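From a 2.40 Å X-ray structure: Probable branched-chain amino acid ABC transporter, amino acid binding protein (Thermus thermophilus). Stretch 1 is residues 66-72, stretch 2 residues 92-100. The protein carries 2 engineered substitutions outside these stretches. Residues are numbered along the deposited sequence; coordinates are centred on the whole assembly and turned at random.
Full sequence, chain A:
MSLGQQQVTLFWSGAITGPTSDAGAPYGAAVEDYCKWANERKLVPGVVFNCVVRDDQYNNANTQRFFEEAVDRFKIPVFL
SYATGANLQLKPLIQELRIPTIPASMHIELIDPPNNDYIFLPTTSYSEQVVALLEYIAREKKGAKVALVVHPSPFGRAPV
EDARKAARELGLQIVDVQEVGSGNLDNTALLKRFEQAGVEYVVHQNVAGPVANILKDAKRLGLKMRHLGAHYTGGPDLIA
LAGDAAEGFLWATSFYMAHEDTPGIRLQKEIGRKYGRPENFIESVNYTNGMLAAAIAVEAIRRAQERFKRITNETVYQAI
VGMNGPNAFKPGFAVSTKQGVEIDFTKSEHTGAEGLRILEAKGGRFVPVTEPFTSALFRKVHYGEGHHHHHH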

# COMPACT_ATOMS: atom_id res chain seq x y z
N PHE A 66 5.55 9.06 16.30
CA PHE A 66 4.72 10.02 15.56
C PHE A 66 3.72 10.75 16.46
O PHE A 66 3.44 11.92 16.26
CB PHE A 66 3.98 9.35 14.44
CG PHE A 66 4.87 8.85 13.34
CD1 PHE A 66 6.09 9.48 13.07
CD2 PHE A 66 4.47 7.75 12.54
CE1 PHE A 66 6.92 9.01 12.05
CE2 PHE A 66 5.26 7.28 11.51
CZ PHE A 66 6.49 7.89 11.25
N PHE A 67 3.22 10.06 17.47
CA PHE A 67 2.31 10.64 18.41
C PHE A 67 2.99 11.65 19.31
O PHE A 67 2.42 12.73 19.58
CB PHE A 67 1.73 9.53 19.28
CG PHE A 67 0.76 10.01 20.31
CD1 PHE A 67 -0.38 10.74 19.94
CD2 PHE A 67 0.98 9.72 21.63
CE1 PHE A 67 -1.28 11.17 20.89
CE2 PHE A 67 0.06 10.14 22.61
CZ PHE A 67 -1.07 10.86 22.25
N GLU A 68 4.20 11.32 19.77
CA GLU A 68 4.95 12.25 20.62
C GLU A 68 5.28 13.54 19.89
O GLU A 68 5.07 14.61 20.45
CB GLU A 68 6.18 11.63 21.26
CG GLU A 68 5.81 10.70 22.38
CD GLU A 68 6.93 9.74 22.78
OE1 GLU A 68 7.92 9.53 22.01
OE2 GLU A 68 6.80 9.17 23.89
N GLU A 69 5.75 13.41 18.64
CA GLU A 69 6.01 14.54 17.76
C GLU A 69 4.75 15.34 17.60
O GLU A 69 4.77 16.55 17.81
CB GLU A 69 6.53 14.12 16.38
CG GLU A 69 6.33 15.20 15.28
CD GLU A 69 6.35 14.64 13.83
OE1 GLU A 69 5.49 13.77 13.49
OE2 GLU A 69 7.21 15.09 13.04
N ALA A 70 3.64 14.67 17.27
CA ALA A 70 2.37 15.34 17.07
C ALA A 70 1.83 16.03 18.34
O ALA A 70 1.11 17.00 18.21
CB ALA A 70 1.34 14.38 16.49
N VAL A 71 2.13 15.52 19.53
CA VAL A 71 1.62 16.21 20.71
C VAL A 71 2.51 17.44 20.99
O VAL A 71 1.99 18.57 21.21
CB VAL A 71 1.39 15.27 21.99
CG1 VAL A 71 2.55 14.31 22.20
CG2 VAL A 71 1.22 16.09 23.26
N ASP A 72 3.83 17.22 20.92
CA ASP A 72 4.84 18.25 21.20
C ASP A 72 4.95 19.42 20.19
O ASP A 72 5.15 20.59 20.57
CB ASP A 72 6.23 17.61 21.36
CG ASP A 72 7.24 18.56 22.02
OD1 ASP A 72 7.38 18.51 23.28
OD2 ASP A 72 7.88 19.39 21.29
N PRO A 92 -2.01 4.46 28.62
CA PRO A 92 -1.53 5.25 29.80
C PRO A 92 -1.17 6.71 29.45
O PRO A 92 -1.48 7.62 30.21
CB PRO A 92 -0.26 4.49 30.25
CG PRO A 92 -0.55 3.06 29.85
CD PRO A 92 -1.28 3.17 28.50
N LEU A 93 -0.51 6.90 28.31
CA LEU A 93 -0.08 8.22 27.90
C LEU A 93 -1.27 9.06 27.40
O LEU A 93 -1.35 10.27 27.69
CB LEU A 93 0.98 8.06 26.83
CG LEU A 93 1.71 9.29 26.30
CD1 LEU A 93 2.37 10.05 27.46
CD2 LEU A 93 2.75 8.76 25.30
N ILE A 94 -2.20 8.43 26.69
CA ILE A 94 -3.40 9.15 26.24
C ILE A 94 -4.19 9.72 27.43
O ILE A 94 -4.56 10.87 27.44
CB ILE A 94 -4.33 8.25 25.37
CG1 ILE A 94 -3.58 7.83 24.08
CG2 ILE A 94 -5.66 8.98 25.08
CD1 ILE A 94 -4.33 7.02 23.12
N GLN A 95 -4.46 8.85 28.39
CA GLN A 95 -5.03 9.18 29.68
C GLN A 95 -4.25 10.32 30.38
O GLN A 95 -4.87 11.29 30.85
CB GLN A 95 -5.07 7.92 30.56
CG GLN A 95 -5.78 8.08 31.93
CD GLN A 95 -7.29 8.25 31.80
OE1 GLN A 95 -7.92 7.78 30.82
NE2 GLN A 95 -7.89 8.96 32.78
N GLU A 96 -2.92 10.21 30.45
CA GLU A 96 -2.12 11.23 31.19
C GLU A 96 -2.26 12.59 30.57
O GLU A 96 -2.51 13.56 31.24
CB GLU A 96 -0.62 10.85 31.27
CG GLU A 96 0.32 11.97 31.82
CD GLU A 96 1.81 11.59 31.80
OE1 GLU A 96 2.17 10.43 32.13
OE2 GLU A 96 2.64 12.48 31.43
N LEU A 97 -2.16 12.66 29.26
CA LEU A 97 -2.29 13.96 28.65
C LEU A 97 -3.69 14.34 28.21
O LEU A 97 -3.88 15.38 27.60
CB LEU A 97 -1.25 14.14 27.53
CG LEU A 97 -1.16 13.09 26.45
CD1 LEU A 97 -2.18 13.48 25.44
CD2 LEU A 97 0.23 13.07 25.83
N ARG A 98 -4.68 13.50 28.53
CA ARG A 98 -6.08 13.82 28.27
C ARG A 98 -6.39 14.21 26.82
O ARG A 98 -7.11 15.17 26.58
CB ARG A 98 -6.55 14.96 29.19
CG ARG A 98 -6.24 14.79 30.66
CD ARG A 98 -6.69 16.00 31.44
NE ARG A 98 -6.27 15.93 32.84
CZ ARG A 98 -6.99 15.39 33.84
NH1 ARG A 98 -8.18 14.82 33.63
NH2 ARG A 98 -6.51 15.40 35.08
N ILE A 99 -5.83 13.53 25.83
CA ILE A 99 -6.32 13.85 24.48
C ILE A 99 -7.29 12.83 23.89
O ILE A 99 -6.94 11.66 23.73
CB ILE A 99 -5.23 14.28 23.46
CG1 ILE A 99 -4.66 13.10 22.72
CG2 ILE A 99 -4.10 15.22 24.07
CD1 ILE A 99 -4.38 13.55 21.30
N PRO A 100 -8.51 13.28 23.56
CA PRO A 100 -9.52 12.41 22.91
C PRO A 100 -8.95 11.70 21.71
O PRO A 100 -8.29 12.33 20.90
CB PRO A 100 -10.59 13.40 22.43
CG PRO A 100 -10.45 14.56 23.35
CD PRO A 100 -8.96 14.68 23.64

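Stretch 1 is helical throughout; stretch 2 begins as helix and ends as loop. The two helices run nearly parallel, with 10° between their directions. Their axes come no closer than 12.6 Å. That spacing is wide, and the closest contacts are between side chains. No hydrogen bond crosses between the stretches; the contact is almost wholly apolar and covers 263 Å² in all.

Stretch 2 opens with Pro92, which does not reach stretch 1. The helix is kinked here: neither Pro92 N, which carries no hydrogen, nor Leu93 N bonds to the turn before. Pro92 O accepts from Glu96 N at 3.0 Å, so the helix continues past the kink.

Leu93 points toward stretch 1. Leu93 CD2 lies 4.0 Å from Phe67 CE2, at the edge of the ring. The same Leu93 CD2 is 4.3 Å from Glu68 OE2, a loose contact with no polar partner on the leucine side. Ile94 points sideways, yet Ile94 CG1 comes within 4.3 Å of Phe67 CZ. Gln95 and Glu96 are out of reach of stretch 1.

Leu97 points toward stretch 1 again, one turn after Leu93. Leu97 N donates to Leu93 O at 3.0 Å. Leu97 CD1 is 4.3 Å from Phe67 CZ, and Leu97 CD2 is 4.1 Å from Val71 CG2, so this side chain touches both residues.

Arg98 takes positive phi and leaves the helical path in a Schellman motif. Two weak bonds reach back into the last turn: Arg98 N to Gln95 O at 3.2 Å and Ile99 N to Ile94 O at 3.4 Å. The chain then brings Ile99 to the contact. Ile99 CD1 sits 3.9 Å from Phe67 CE1, again at the ring edge. Phe67, buried and with chi1 in t, thus meets four aliphatic side chains of stretch 2. None of these side chains has polar atoms to pair, so they gain by packing together away from water.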